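Local structure of carbohydrate kinase, FGGY (Rhodospirillum rubrum, 3IFR) at residues 46-51 / 105-110; 279-284 / 391-396; 300-305 / 346-351; 310-315 / 374-379; 385-390 / 418-423. The protein probably phosphorylates D-xylulose at the expense of ATP, as a sugar kinase of the FGGY family with the actin-like ATPase fold. One frame throughout, in Å; residues are numbered along the deposited sequence.

Contact 1: 46-51 / 105-110; sequences GWAEED and QSDGRC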
# COMPACT_ATOMS: atom_id res chain seq x y z
N GLY A 46 -7.45 0.25 19.61
CA GLY A 46 -7.39 1.04 18.39
C GLY A 46 -6.06 1.77 18.23
O GLY A 46 -5.84 2.42 17.20
N TRP A 47 -5.20 1.70 19.25
CA TRP A 47 -3.83 2.20 19.15
C TRP A 47 -2.93 1.26 18.31
O TRP A 47 -3.04 0.05 18.43
CB TRP A 47 -3.24 2.35 20.54
CG TRP A 47 -3.72 3.57 21.20
CD1 TRP A 47 -4.98 4.11 21.11
CD2 TRP A 47 -2.98 4.41 22.07
NE1 TRP A 47 -5.05 5.26 21.85
CE2 TRP A 47 -3.85 5.46 22.47
CE3 TRP A 47 -1.67 4.40 22.54
CZ2 TRP A 47 -3.44 6.46 23.32
CZ3 TRP A 47 -1.28 5.40 23.40
CH2 TRP A 47 -2.16 6.42 23.76
N ALA A 48 -2.06 1.82 17.47
CA ALA A 48 -1.08 1.00 16.72
C ALA A 48 0.27 1.68 16.78
O ALA A 48 0.47 2.75 16.16
CB ALA A 48 -1.49 0.81 15.28
N GLU A 49 1.20 1.10 17.52
CA GLU A 49 2.48 1.76 17.75
C GLU A 49 3.64 0.85 17.46
O GLU A 49 3.50 -0.37 17.63
CB GLU A 49 2.57 2.28 19.19
CG GLU A 49 1.49 3.30 19.52
CD GLU A 49 1.75 4.13 20.76
OE1 GLU A 49 2.39 3.65 21.72
OE2 GLU A 49 1.28 5.28 20.78
N GLU A 50 4.77 1.42 17.04
CA GLU A 50 6.01 0.66 16.99
C GLU A 50 7.22 1.39 17.58
O GLU A 50 7.20 2.59 17.83
CB GLU A 50 6.30 0.07 15.61
CG GLU A 50 5.06 -0.53 14.94
CD GLU A 50 5.34 -1.53 13.80
OE1 GLU A 50 6.36 -1.37 13.09
OE2 GLU A 50 4.53 -2.47 13.62
N ASP A 51 8.25 0.63 17.85
CA ASP A 51 9.43 1.14 18.48
C ASP A 51 10.46 1.37 17.40
O ASP A 51 10.97 0.40 16.83
CB ASP A 51 9.93 0.06 19.43
CG ASP A 51 11.16 0.49 20.21
OD1 ASP A 51 11.63 1.63 19.96
OD2 ASP A 51 11.64 -0.31 21.06
N GLN A 105 0.06 3.85 10.54
CA GLN A 105 -1.11 4.32 9.78
C GLN A 105 -2.41 3.59 10.09
O GLN A 105 -3.48 4.14 9.97
CB GLN A 105 -0.88 4.38 8.26
CG GLN A 105 0.20 3.50 7.72
CD GLN A 105 0.10 2.08 8.20
OE1 GLN A 105 -0.86 1.38 7.88
NE2 GLN A 105 1.11 1.63 8.95
N SER A 106 -2.35 2.35 10.52
CA SER A 106 -3.59 1.74 10.99
C SER A 106 -4.10 2.31 12.32
O SER A 106 -5.14 1.89 12.79
CB SER A 106 -3.39 0.26 11.12
OG SER A 106 -2.23 0.03 11.91
N ASP A 107 -3.37 3.23 12.96
CA ASP A 107 -3.80 3.72 14.28
C ASP A 107 -5.14 4.46 14.18
O ASP A 107 -5.38 5.15 13.18
CB ASP A 107 -2.73 4.62 14.90
CG ASP A 107 -3.08 5.07 16.34
OD1 ASP A 107 -2.60 4.44 17.29
OD2 ASP A 107 -3.84 6.06 16.50
N GLY A 108 -5.98 4.33 15.21
CA GLY A 108 -7.32 4.91 15.21
C GLY A 108 -7.60 5.91 16.32
O GLY A 108 -8.76 6.18 16.63
N ARG A 109 -6.58 6.51 16.90
CA ARG A 109 -6.83 7.32 18.09
C ARG A 109 -7.31 8.73 17.83
O ARG A 109 -7.77 9.38 18.75
CB ARG A 109 -5.59 7.38 19.01
CG ARG A 109 -4.64 8.51 18.68
CD ARG A 109 -3.36 8.40 19.46
NE ARG A 109 -2.68 7.15 19.15
CZ ARG A 109 -1.55 6.75 19.73
NH1 ARG A 109 -1.00 7.50 20.67
NH2 ARG A 109 -0.99 5.60 19.36
N CYS A 110 -7.22 9.22 16.60
CA CYS A 110 -7.46 10.65 16.41
C CYS A 110 -8.73 11.09 15.63
O CYS A 110 -8.70 12.02 14.81
CB CYS A 110 -6.19 11.32 15.91
SG CYS A 110 -5.66 10.84 14.29
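Arg109 lays its guanidinium flat on one face of the Trp47 indole, CZ 3.6 Å from the centroid of the six-membered ring and the two planes 15° apart, a stacked cation-pi pair. NH1 lies over CZ3 and CH2, while NH2 lies nearer CD2 and CE3. The edge of the guanidinium is given to carboxylates. NH2 donates to Glu49 OE2 at 2.7 Å, reaching it on the anti side, and NH1 adds a weak second bond to the same oxygen. Side-on, NE and NH2 grip Asp107, one nitrogen to each oxygen. Asp107 CG stands anti to the backbone N (chi1 -176°); its OD1 also accepts from Ala48 N at 2.7 Å, and Ala48 N and Arg109 NH2 arrive from opposite faces of the carboxylate. OD2 accepts from Arg109 N, closing an Asx turn. Gly108 N bonds to Gly46 O at 2.8 Å, a backbone tie beside this network. Arg100 forms another salt bridge to Glu49 OE2, and Trp145 a further cation-pi contact with Arg109. Two acids and an aromatic face around one guanidinium would be expected to keep Arg109 charged, and Asp107 OD1, shared by two donors, couples the salt-bridge network to the backbone of segment 46-51.

Contact 2: 279-284 / 391-396; sequences KSDPRL and VAVLDD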
# COMPACT_ATOMS: atom_id res chain seq x y z
N LYS A 279 -4.52 13.93 -10.40
CA LYS A 279 -5.87 14.45 -10.31
C LYS A 279 -6.49 13.73 -9.16
O LYS A 279 -6.87 12.53 -9.23
CB LYS A 279 -6.64 14.25 -11.62
CG LYS A 279 -7.94 15.04 -11.74
CD LYS A 279 -8.52 14.90 -13.16
CE LYS A 279 -9.73 15.81 -13.42
NZ LYS A 279 -10.77 15.18 -14.34
N SER A 280 -6.51 14.46 -8.06
CA SER A 280 -7.05 13.98 -6.82
C SER A 280 -8.46 13.53 -7.11
O SER A 280 -9.02 13.85 -8.15
CB SER A 280 -7.08 15.14 -5.82
OG SER A 280 -7.32 16.36 -6.51
N ASP A 281 -9.04 12.78 -6.19
CA ASP A 281 -10.46 12.54 -6.26
C ASP A 281 -10.94 11.93 -4.95
O ASP A 281 -10.29 11.03 -4.38
CB ASP A 281 -10.78 11.67 -7.45
CG ASP A 281 -12.29 11.47 -7.64
OD1 ASP A 281 -12.87 12.14 -8.55
OD2 ASP A 281 -12.89 10.64 -6.88
N PRO A 282 -12.07 12.45 -4.45
CA PRO A 282 -12.73 12.04 -3.20
C PRO A 282 -12.71 10.55 -3.02
O PRO A 282 -13.00 10.05 -1.94
CB PRO A 282 -14.18 12.49 -3.42
CG PRO A 282 -14.07 13.67 -4.33
CD PRO A 282 -12.88 13.43 -5.21
N ARG A 283 -12.39 9.83 -4.08
CA ARG A 283 -12.70 8.41 -4.13
C ARG A 283 -11.44 7.54 -4.00
O ARG A 283 -11.51 6.37 -3.63
CB ARG A 283 -13.46 8.12 -5.44
CG ARG A 283 -14.82 8.82 -5.51
CD ARG A 283 -15.48 8.79 -6.90
NE ARG A 283 -15.04 9.92 -7.72
CZ ARG A 283 -15.36 10.10 -9.01
NH1 ARG A 283 -14.89 11.16 -9.65
NH2 ARG A 283 -16.13 9.24 -9.67
N LEU A 284 -10.29 8.17 -4.27
CA LEU A 284 -9.03 7.49 -4.55
C LEU A 284 -7.94 8.38 -4.00
O LEU A 284 -8.03 9.61 -4.13
CB LEU A 284 -8.85 7.38 -6.06
CG LEU A 284 -9.77 6.37 -6.74
CD1 LEU A 284 -9.65 6.46 -8.25
CD2 LEU A 284 -9.47 4.95 -6.26
N VAL A 391 -12.03 0.81 -11.02
CA VAL A 391 -11.51 0.97 -12.36
C VAL A 391 -12.35 2.04 -13.10
O VAL A 391 -11.81 2.93 -13.76
CB VAL A 391 -11.53 -0.38 -13.15
CG1 VAL A 391 -11.03 -0.19 -14.59
CG2 VAL A 391 -10.68 -1.42 -12.44
N ALA A 392 -13.67 1.96 -12.94
CA ALA A 392 -14.55 2.92 -13.57
C ALA A 392 -14.21 4.30 -13.03
O ALA A 392 -14.17 5.30 -13.75
CB ALA A 392 -16.06 2.56 -13.29
N VAL A 393 -13.96 4.37 -11.73
CA VAL A 393 -13.59 5.66 -11.19
C VAL A 393 -12.28 6.13 -11.78
O VAL A 393 -12.19 7.28 -12.19
CB VAL A 393 -13.65 5.71 -9.65
CG1 VAL A 393 -13.08 7.01 -9.11
CG2 VAL A 393 -15.10 5.58 -9.23
N LEU A 394 -11.27 5.26 -11.85
CA LEU A 394 -9.98 5.65 -12.44
C LEU A 394 -10.21 6.25 -13.84
O LEU A 394 -9.74 7.36 -14.17
CB LEU A 394 -9.06 4.43 -12.58
CG LEU A 394 -8.11 3.93 -11.46
CD1 LEU A 394 -7.77 5.02 -10.44
CD2 LEU A 394 -8.62 2.66 -10.78
N ASP A 395 -10.95 5.50 -14.64
CA ASP A 395 -11.36 5.92 -15.95
C ASP A 395 -12.00 7.31 -15.95
O ASP A 395 -11.61 8.17 -16.73
CB ASP A 395 -12.35 4.90 -16.52
CG ASP A 395 -12.10 4.62 -17.99
OD1 ASP A 395 -11.82 5.56 -18.74
OD2 ASP A 395 -12.17 3.43 -18.39
N ASP A 396 -12.98 7.51 -15.07
CA ASP A 396 -13.65 8.79 -14.97
C ASP A 396 -12.69 9.94 -14.73
O ASP A 396 -12.88 11.04 -15.27
CB ASP A 396 -14.58 8.79 -13.79
CG ASP A 396 -15.92 8.22 -14.10
OD1 ASP A 396 -16.08 7.65 -15.20
OD2 ASP A 396 -16.80 8.32 -13.21
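Arg283 and Leu284, the last two residues of a type I turn that starts at Asp281, face one side of the helical segment 391-396. The turn is closed by Leu284 N bonding to Asp281 O at 2.9 Å, while the helix keeps its own ladder, with Asp396 N on Ala392 O. The backbones stay well apart, the CA atoms of Arg283 and Val393 being 7.6 Å from each other, and side chains fill the distance. Val393 carries the junction. Its CG1, anti to the backbone N (chi1 172°), meets Arg283 CD at 3.7 Å and Leu284 CD1 at 3.6 Å, and it also sits over one face of the Arg283 guanidinium, displaced toward the rim. Leu284 slides past Val393 in the opposite direction and crosses Leu394 at about a right angle. Across the contact the polar pairing is loose: Arg283, already in a salt bridge with Asp281 of its own turn, has a long one to Asp396, NH2 to OD2 3.7 Å, with the two planes turned 55° apart. Leu284 also touches His390 and Ile397 of the same helix, and Leu394 reaches Ile271 and Val273. In this C-terminal half of the actin-like ATPase fold, the contact brings the connection between strands 269-273 and 298-301 against the end of helix 372-397, which packs on the sheet.

Contact 3: 300-305 / 346-351; sequences CMAATG and YFLGEK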
# COMPACT_ATOMS: atom_id res chain seq x y z
N CYS A 300 -8.03 1.30 -1.83
CA CYS A 300 -7.94 0.19 -0.91
C CYS A 300 -9.37 -0.27 -0.72
O CYS A 300 -10.28 0.54 -0.70
CB CYS A 300 -7.39 0.72 0.41
SG CYS A 300 -7.21 -0.56 1.64
N MSE A 301 -9.60 -1.57 -0.64
CA MSE A 301 -10.89 -1.99 -0.12
C MSE A 301 -10.76 -2.79 1.16
O MSE A 301 -10.02 -3.78 1.24
CB MSE A 301 -11.68 -2.77 -1.12
CG MSE A 301 -12.24 -1.94 -2.23
SE MSE A 301 -12.16 -3.19 -3.73
CE MSE A 301 -12.61 -4.84 -2.60
N ALA A 302 -11.52 -2.37 2.14
CA ALA A 302 -11.36 -2.89 3.47
C ALA A 302 -11.55 -4.42 3.53
O ALA A 302 -10.75 -5.12 4.16
CB ALA A 302 -12.30 -2.21 4.39
N ALA A 303 -12.56 -4.97 2.88
CA ALA A 303 -12.79 -6.40 3.07
C ALA A 303 -12.60 -7.14 1.77
O ALA A 303 -13.43 -7.03 0.88
CB ALA A 303 -14.19 -6.66 3.62
N THR A 304 -11.50 -7.90 1.67
CA THR A 304 -11.18 -8.66 0.46
C THR A 304 -10.87 -10.12 0.77
O THR A 304 -11.78 -10.96 0.80
CB THR A 304 -10.02 -8.00 -0.30
OG1 THR A 304 -10.53 -6.91 -1.05
CG2 THR A 304 -9.39 -8.96 -1.25
N GLY A 305 -9.61 -10.45 1.00
CA GLY A 305 -9.31 -11.81 1.42
C GLY A 305 -9.90 -12.04 2.81
O GLY A 305 -10.27 -13.15 3.15
N TYR A 346 -19.28 -4.97 2.00
CA TYR A 346 -18.75 -3.96 2.93
C TYR A 346 -18.83 -4.32 4.43
O TYR A 346 -19.52 -3.66 5.24
CB TYR A 346 -19.40 -2.61 2.61
CG TYR A 346 -19.48 -2.32 1.12
CD1 TYR A 346 -18.35 -2.40 0.31
CD2 TYR A 346 -20.68 -1.97 0.52
CE1 TYR A 346 -18.41 -2.14 -1.05
CE2 TYR A 346 -20.76 -1.72 -0.85
CZ TYR A 346 -19.62 -1.81 -1.62
OH TYR A 346 -19.70 -1.54 -2.98
N PHE A 347 -18.07 -5.35 4.82
CA PHE A 347 -18.10 -5.89 6.17
C PHE A 347 -17.43 -5.02 7.25
O PHE A 347 -17.73 -5.15 8.45
CB PHE A 347 -17.52 -7.31 6.16
CG PHE A 347 -18.20 -8.22 5.17
CD1 PHE A 347 -19.42 -8.83 5.50
CD2 PHE A 347 -17.65 -8.45 3.93
CE1 PHE A 347 -20.06 -9.66 4.60
CE2 PHE A 347 -18.28 -9.29 3.03
CZ PHE A 347 -19.49 -9.89 3.36
N LEU A 348 -16.52 -4.14 6.83
CA LEU A 348 -15.90 -3.19 7.75
C LEU A 348 -16.33 -1.77 7.40
O LEU A 348 -15.81 -0.79 7.92
CB LEU A 348 -14.37 -3.27 7.68
CG LEU A 348 -13.71 -4.45 8.38
CD1 LEU A 348 -14.68 -5.62 8.56
CD2 LEU A 348 -12.45 -4.89 7.63
N GLY A 349 -17.30 -1.68 6.52
CA GLY A 349 -17.53 -0.44 5.81
C GLY A 349 -16.83 -0.56 4.45
O GLY A 349 -16.34 -1.65 4.09
N GLU A 350 -16.80 0.55 3.72
CA GLU A 350 -16.20 0.64 2.40
C GLU A 350 -15.18 1.78 2.46
O GLU A 350 -15.00 2.37 3.51
CB GLU A 350 -17.29 0.93 1.36
CG GLU A 350 -16.80 1.61 0.07
CD GLU A 350 -17.94 2.20 -0.75
OE1 GLU A 350 -18.86 2.82 -0.14
OE2 GLU A 350 -17.91 2.04 -2.00
N LYS A 351 -14.54 2.10 1.34
CA LYS A 351 -13.47 3.10 1.30
C LYS A 351 -13.33 3.70 -0.10
O LYS A 351 -12.38 3.37 -0.83
CB LYS A 351 -12.14 2.46 1.71
CG LYS A 351 -12.04 2.11 3.19
CD LYS A 351 -10.76 1.28 3.51
CE LYS A 351 -9.55 2.15 3.83
NZ LYS A 351 -9.62 2.77 5.19
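Lys351 and Ala302 meet through carbon: the lysine CD lies 3.9 Å from Ala302 CB. Lys351 CB approaches the carbonyl oxygen of Cys300 to 3.6 Å. Farther out the lysine chain bends at chi3 (89°), which sets CE aside from a straight continuation, and CE passes 4.2 Å from Cys300 SG. What meets segment 300-305 here is therefore the aliphatic part of Lys351, whose CB and CD border the backbone as it leaves the strand. Ala302 has a second neighbour in Leu348, their CB atoms 4.0 Å apart, and Leu348 CD2 comes near the carbonyl oxygen of Ala302. The small methyl is thus lodged between a lysine stem and a leucine. Strand 298-301 is an outermost strand of the six-stranded mixed sheet in the C-terminal half of this actin-like ATPase fold; it gives way to the loop that enters helix 305-315, and the 346-351 loop runs almost antiparallel past that exit, at 172°. No hydrogen bond joins the two segments. Ala303 supplies the remaining side-chain contact: its CB lies in the plane of the Phe347 ring, at the edge, 3.9 Å from CD2. That ring also meets Trp310 of helix 305-315, with the planes at about 50°. At the strand end of the contact, the side chain of Cys300 is about 5 Å from a bound phosphate ion, probably acquired from the crystallisation liquor, and both Cys300 and Lys351 touch Tyr285.

Contact 4: 310-315 / 374-379; sequences WLAKLL and HLWRAL
Leu311 and Trp376 both place CG anti to their backbone N, with chi1 at -176° and -171°, and the two side chains slide past each other in opposite directions between their helices. Leu311 CD2 meets Trp376 CE3 at 3.8 Å, approaching the indole obliquely. The same methyl lies 3.8 Å from the carbonyl oxygen of Leu375 and 4.0 Å from Leu379 CB, so one methyl of Leu311 touches Leu375, Trp376 and, a turn on, Leu379. The six-membered part of the indole continues across to Ala312: CZ3 is 3.6 Å from its backbone N and 3.8 Å from its CB. One turn beyond Leu311, Leu315 CD2 packs on Leu375 CB at 3.8 Å, with the two side chains crossing at about a right angle. No hydrogen bond joins the segments, and the polar edge of the tryptophan is served from helix 322-332, where Asp328 accepts a hydrogen bond from NE1 and His324 meets the ring edge-to-face. The segment axes come within 10.7 Å and run antiparallel, at 177°. This is a leucine-rich antiparallel helix pair, with helix 305-315 lying alongside the N-terminal part of the long helix 372-397 and helix 322-332 flanking both, within the C-terminal half of the FGGY kinase fold.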
# COMPACT_ATOMS: atom_id res chain seq x y z
N TRP A 310 -13.66 -14.95 6.51
CA TRP A 310 -14.92 -14.92 7.24
C TRP A 310 -15.86 -15.96 6.63
O TRP A 310 -16.25 -16.92 7.28
CB TRP A 310 -15.52 -13.52 7.16
CG TRP A 310 -16.84 -13.38 7.80
CD1 TRP A 310 -17.10 -13.42 9.12
CD2 TRP A 310 -18.09 -13.14 7.15
NE1 TRP A 310 -18.43 -13.23 9.35
CE2 TRP A 310 -19.08 -13.06 8.16
CE3 TRP A 310 -18.49 -12.98 5.82
CZ2 TRP A 310 -20.43 -12.84 7.88
CZ3 TRP A 310 -19.84 -12.76 5.55
CH2 TRP A 310 -20.80 -12.69 6.58
N LEU A 311 -16.21 -15.79 5.36
CA LEU A 311 -17.27 -16.61 4.80
C LEU A 311 -16.87 -18.07 4.66
O LEU A 311 -17.72 -18.95 4.79
CB LEU A 311 -17.76 -16.05 3.47
CG LEU A 311 -18.95 -16.84 2.88
CD1 LEU A 311 -20.23 -16.70 3.73
CD2 LEU A 311 -19.17 -16.46 1.42
N ALA A 312 -15.59 -18.34 4.38
CA ALA A 312 -15.11 -19.72 4.30
C ALA A 312 -15.32 -20.45 5.63
O ALA A 312 -15.63 -21.65 5.65
CB ALA A 312 -13.65 -19.77 3.87
N LYS A 313 -15.17 -19.73 6.73
CA LYS A 313 -15.31 -20.34 8.06
C LYS A 313 -16.77 -20.68 8.31
O LYS A 313 -17.10 -21.73 8.85
CB LYS A 313 -14.80 -19.41 9.16
CG LYS A 313 -13.34 -19.02 9.03
CD LYS A 313 -12.97 -18.18 10.29
CE LYS A 313 -11.79 -17.20 10.06
NZ LYS A 313 -11.75 -16.17 11.15
N LEU A 314 -17.63 -19.75 7.96
CA LEU A 314 -19.06 -19.98 8.06
C LEU A 314 -19.51 -21.15 7.19
O LEU A 314 -20.30 -21.97 7.62
CB LEU A 314 -19.81 -18.72 7.63
CG LEU A 314 -19.75 -17.58 8.63
CD1 LEU A 314 -20.60 -16.48 8.07
CD2 LEU A 314 -20.25 -18.01 10.03
N LEU A 315 -18.99 -21.23 5.97
CA LEU A 315 -19.51 -22.16 4.95
C LEU A 315 -18.81 -23.53 4.95
O LEU A 315 -19.38 -24.51 4.54
CB LEU A 315 -19.40 -21.52 3.56
CG LEU A 315 -20.65 -20.86 2.97
CD1 LEU A 315 -21.52 -20.19 4.01
CD2 LEU A 315 -20.28 -19.90 1.87
N HIS A 374 -23.22 -20.99 -4.45
CA HIS A 374 -23.79 -19.71 -4.82
C HIS A 374 -23.34 -18.62 -3.86
O HIS A 374 -23.00 -17.51 -4.29
CB HIS A 374 -25.30 -19.76 -4.75
CG HIS A 374 -25.94 -20.54 -5.85
ND1 HIS A 374 -26.06 -21.91 -5.80
CD2 HIS A 374 -26.53 -20.13 -6.99
CE1 HIS A 374 -26.69 -22.32 -6.89
NE2 HIS A 374 -26.99 -21.27 -7.63
N LEU A 375 -23.35 -18.91 -2.56
CA LEU A 375 -22.95 -17.90 -1.59
C LEU A 375 -21.49 -17.49 -1.79
O LEU A 375 -21.17 -16.30 -1.81
CB LEU A 375 -23.16 -18.34 -0.12
CG LEU A 375 -24.54 -18.19 0.55
CD1 LEU A 375 -24.42 -17.75 2.01
CD2 LEU A 375 -25.37 -17.21 -0.17
N TRP A 376 -20.63 -18.49 -1.89
CA TRP A 376 -19.22 -18.26 -2.14
C TRP A 376 -19.01 -17.46 -3.44
O TRP A 376 -18.23 -16.49 -3.49
CB TRP A 376 -18.50 -19.60 -2.25
CG TRP A 376 -17.01 -19.48 -2.30
CD1 TRP A 376 -16.22 -19.81 -3.34
CD2 TRP A 376 -16.15 -19.02 -1.25
NE1 TRP A 376 -14.90 -19.59 -3.01
CE2 TRP A 376 -14.83 -19.10 -1.74
CE3 TRP A 376 -16.36 -18.53 0.04
CZ2 TRP A 376 -13.72 -18.70 -0.98
CZ3 TRP A 376 -15.27 -18.14 0.80
CH2 TRP A 376 -13.96 -18.23 0.29
N ARG A 377 -19.73 -17.87 -4.47
CA ARG A 377 -19.60 -17.24 -5.77
C ARG A 377 -20.01 -15.78 -5.73
O ARG A 377 -19.30 -14.90 -6.22
CB ARG A 377 -20.44 -17.96 -6.82
CG ARG A 377 -20.38 -17.25 -8.16
CD ARG A 377 -20.52 -18.22 -9.30
NE ARG A 377 -20.06 -17.59 -10.52
CZ ARG A 377 -19.14 -18.10 -11.33
NH1 ARG A 377 -18.57 -19.28 -11.06
NH2 ARG A 377 -18.81 -17.43 -12.42
N ALA A 378 -21.16 -15.54 -5.11
CA ALA A 378 -21.70 -14.20 -5.01
C ALA A 378 -20.67 -13.32 -4.34
O ALA A 378 -20.48 -12.18 -4.75
CB ALA A 378 -22.99 -14.21 -4.21
N LEU A 379 -20.00 -13.83 -3.32
CA LEU A 379 -18.98 -13.03 -2.64
C LEU A 379 -17.81 -12.80 -3.57
O LEU A 379 -17.28 -11.68 -3.65
CB LEU A 379 -18.47 -13.65 -1.33
CG LEU A 379 -17.37 -12.75 -0.73
CD1 LEU A 379 -17.87 -11.31 -0.62
CD2 LEU A 379 -16.77 -13.22 0.62

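Contact 5: 385-390 / 418-423; sequences LAFRHH and GIMADV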
# COMPACT_ATOMS: atom_id res chain seq x y z
N LEU A 385 -16.58 -7.06 -8.54
CA LEU A 385 -17.40 -5.92 -8.88
C LEU A 385 -16.95 -4.62 -8.24
O LEU A 385 -17.03 -3.55 -8.86
CB LEU A 385 -18.82 -6.19 -8.44
CG LEU A 385 -19.87 -6.46 -9.50
CD1 LEU A 385 -19.27 -6.75 -10.87
CD2 LEU A 385 -20.72 -7.60 -8.96
N ALA A 386 -16.50 -4.71 -6.99
CA ALA A 386 -15.97 -3.54 -6.30
C ALA A 386 -14.68 -3.10 -6.96
O ALA A 386 -14.38 -1.91 -7.03
CB ALA A 386 -15.74 -3.80 -4.83
N PHE A 387 -13.89 -4.08 -7.40
CA PHE A 387 -12.68 -3.76 -8.13
C PHE A 387 -13.04 -3.05 -9.44
O PHE A 387 -12.42 -2.07 -9.81
CB PHE A 387 -11.85 -5.03 -8.40
CG PHE A 387 -10.79 -5.27 -7.37
CD1 PHE A 387 -9.81 -4.33 -7.16
CD2 PHE A 387 -10.78 -6.43 -6.60
CE1 PHE A 387 -8.82 -4.53 -6.22
CE2 PHE A 387 -9.79 -6.64 -5.66
CZ PHE A 387 -8.80 -5.68 -5.48
N ARG A 388 -14.05 -3.55 -10.13
CA ARG A 388 -14.51 -2.90 -11.35
C ARG A 388 -14.87 -1.42 -11.13
O ARG A 388 -14.49 -0.55 -11.95
CB ARG A 388 -15.70 -3.64 -11.93
CG ARG A 388 -16.37 -2.92 -13.12
CD ARG A 388 -17.12 -3.89 -14.01
NE ARG A 388 -18.09 -3.23 -14.91
CZ ARG A 388 -18.87 -3.87 -15.79
NH1 ARG A 388 -18.82 -5.19 -15.90
NH2 ARG A 388 -19.73 -3.19 -16.54
N HIS A 389 -15.59 -1.17 -10.03
CA HIS A 389 -16.05 0.16 -9.66
C HIS A 389 -14.87 1.16 -9.53
O HIS A 389 -14.86 2.21 -10.19
CB HIS A 389 -16.95 0.10 -8.41
CG HIS A 389 -17.47 1.43 -7.98
ND1 HIS A 389 -17.74 1.73 -6.65
CD2 HIS A 389 -17.75 2.56 -8.67
CE1 HIS A 389 -18.17 2.97 -6.56
NE2 HIS A 389 -18.19 3.49 -7.77
N HIS A 390 -13.87 0.82 -8.73
CA HIS A 390 -12.60 1.54 -8.75
C HIS A 390 -12.07 1.84 -10.17
O HIS A 390 -11.63 2.96 -10.46
CB HIS A 390 -11.53 0.78 -7.99
CG HIS A 390 -11.62 0.94 -6.52
ND1 HIS A 390 -12.35 0.07 -5.72
CD2 HIS A 390 -11.08 1.85 -5.68
CE1 HIS A 390 -12.24 0.44 -4.46
NE2 HIS A 390 -11.48 1.53 -4.41
N GLY A 418 -10.70 -16.01 -13.03
CA GLY A 418 -11.59 -16.12 -14.17
C GLY A 418 -12.73 -15.16 -13.96
O GLY A 418 -13.08 -14.37 -14.85
N ILE A 419 -13.28 -15.15 -12.75
CA ILE A 419 -14.37 -14.23 -12.46
C ILE A 419 -13.92 -12.79 -12.63
O ILE A 419 -14.62 -11.98 -13.23
CB ILE A 419 -14.94 -14.48 -11.05
CG1 ILE A 419 -15.79 -15.77 -11.06
CG2 ILE A 419 -15.69 -13.22 -10.48
CD1 ILE A 419 -16.02 -16.30 -9.66
N MSE A 420 -12.76 -12.46 -12.08
CA MSE A 420 -12.27 -11.09 -12.19
C MSE A 420 -12.17 -10.63 -13.64
O MSE A 420 -12.62 -9.53 -13.98
CB MSE A 420 -10.89 -10.96 -11.55
CG MSE A 420 -10.33 -9.54 -11.59
SE MSE A 420 -11.26 -8.39 -10.27
CE MSE A 420 -12.23 -7.19 -11.54
N ALA A 421 -11.56 -11.47 -14.50
CA ALA A 421 -11.38 -11.12 -15.88
C ALA A 421 -12.70 -10.98 -16.60
O ALA A 421 -12.88 -10.04 -17.39
CB ALA A 421 -10.49 -12.12 -16.56
N ASP A 422 -13.62 -11.93 -16.36
CA ASP A 422 -14.93 -11.89 -17.02
C ASP A 422 -15.75 -10.66 -16.61
O ASP A 422 -16.67 -10.22 -17.34
CB ASP A 422 -15.77 -13.14 -16.74
CG ASP A 422 -15.27 -14.38 -17.46
OD1 ASP A 422 -14.54 -14.23 -18.46
OD2 ASP A 422 -15.62 -15.50 -17.01
N VAL A 423 -15.42 -10.10 -15.46
CA VAL A 423 -16.18 -8.95 -14.94
C VAL A 423 -15.56 -7.66 -15.48
O VAL A 423 -16.24 -6.68 -15.83
CB VAL A 423 -16.15 -8.92 -13.41
CG1 VAL A 423 -16.30 -7.50 -12.91
CG2 VAL A 423 -17.21 -9.88 -12.84
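Arg388 can be followed outward against Val423. Its CB lies 4.0 Å from Val423 CG1. With CG anti to the backbone N (chi1 173°), the chain runs extended to NE, and CD passes 3.9 Å from the same CG1 and 3.4 Å from the carbonyl oxygen of Val423. NE and CZ then skirt that oxygen, and NH1 donates to it at 3.0 Å, a weak bond with an N-H...O angle of 130° and an oblique approach. The stronger polar partner of the guanidinium is Asp479, which takes NH2 in a salt bridge, while Tyr482 adds a cation-pi contact; both belong to helix 475-496. The two segments cross at -40°, axes 9.8 Å apart. In chain order strand 403-407 lies between their helices; helix 414-424 then links it to the parallel neighbouring strand 428-432, a beta-alpha-beta crossover in the C-terminal half of the actin-like ATPase fold. Val423 CG1 also meets Leu385 CD1 at 3.7 Å, the two side chains at about a right angle. The selenomethionine Met420 bends at chi2 and chi3, and its CE lies 3.8 Å from Phe387 CB. Its selenium stands obliquely to the Phe387 ring, 5.0 Å from the centroid, a Met-aromatic contact. Phe265, at the end of strand 260-265, meets the same phenyl ring.

In the fold
From the N terminus, contact 1 closes first, in the N-terminal domain, closing a loop that contains helix 52-70 and strand 77-84; it is finished before the others open. The remaining four lie in the C-terminal domain. Contact 2 closes the longest loop, from 279-284 to 391-396, and contacts 3 and 4 nest inside it while crossing each other. Contact 5 follows both in series but crosses contact 2. Helix 372-397 is shared by contacts 2, 4 and 5, and so ties the 279-284 loop, helix 305-315 and helix 414-424 together. Contact 3 touches contacts 4 and 5, the latter through Met301 on His390, whereas contact 1 stays about 8 Å from it by nearest atoms.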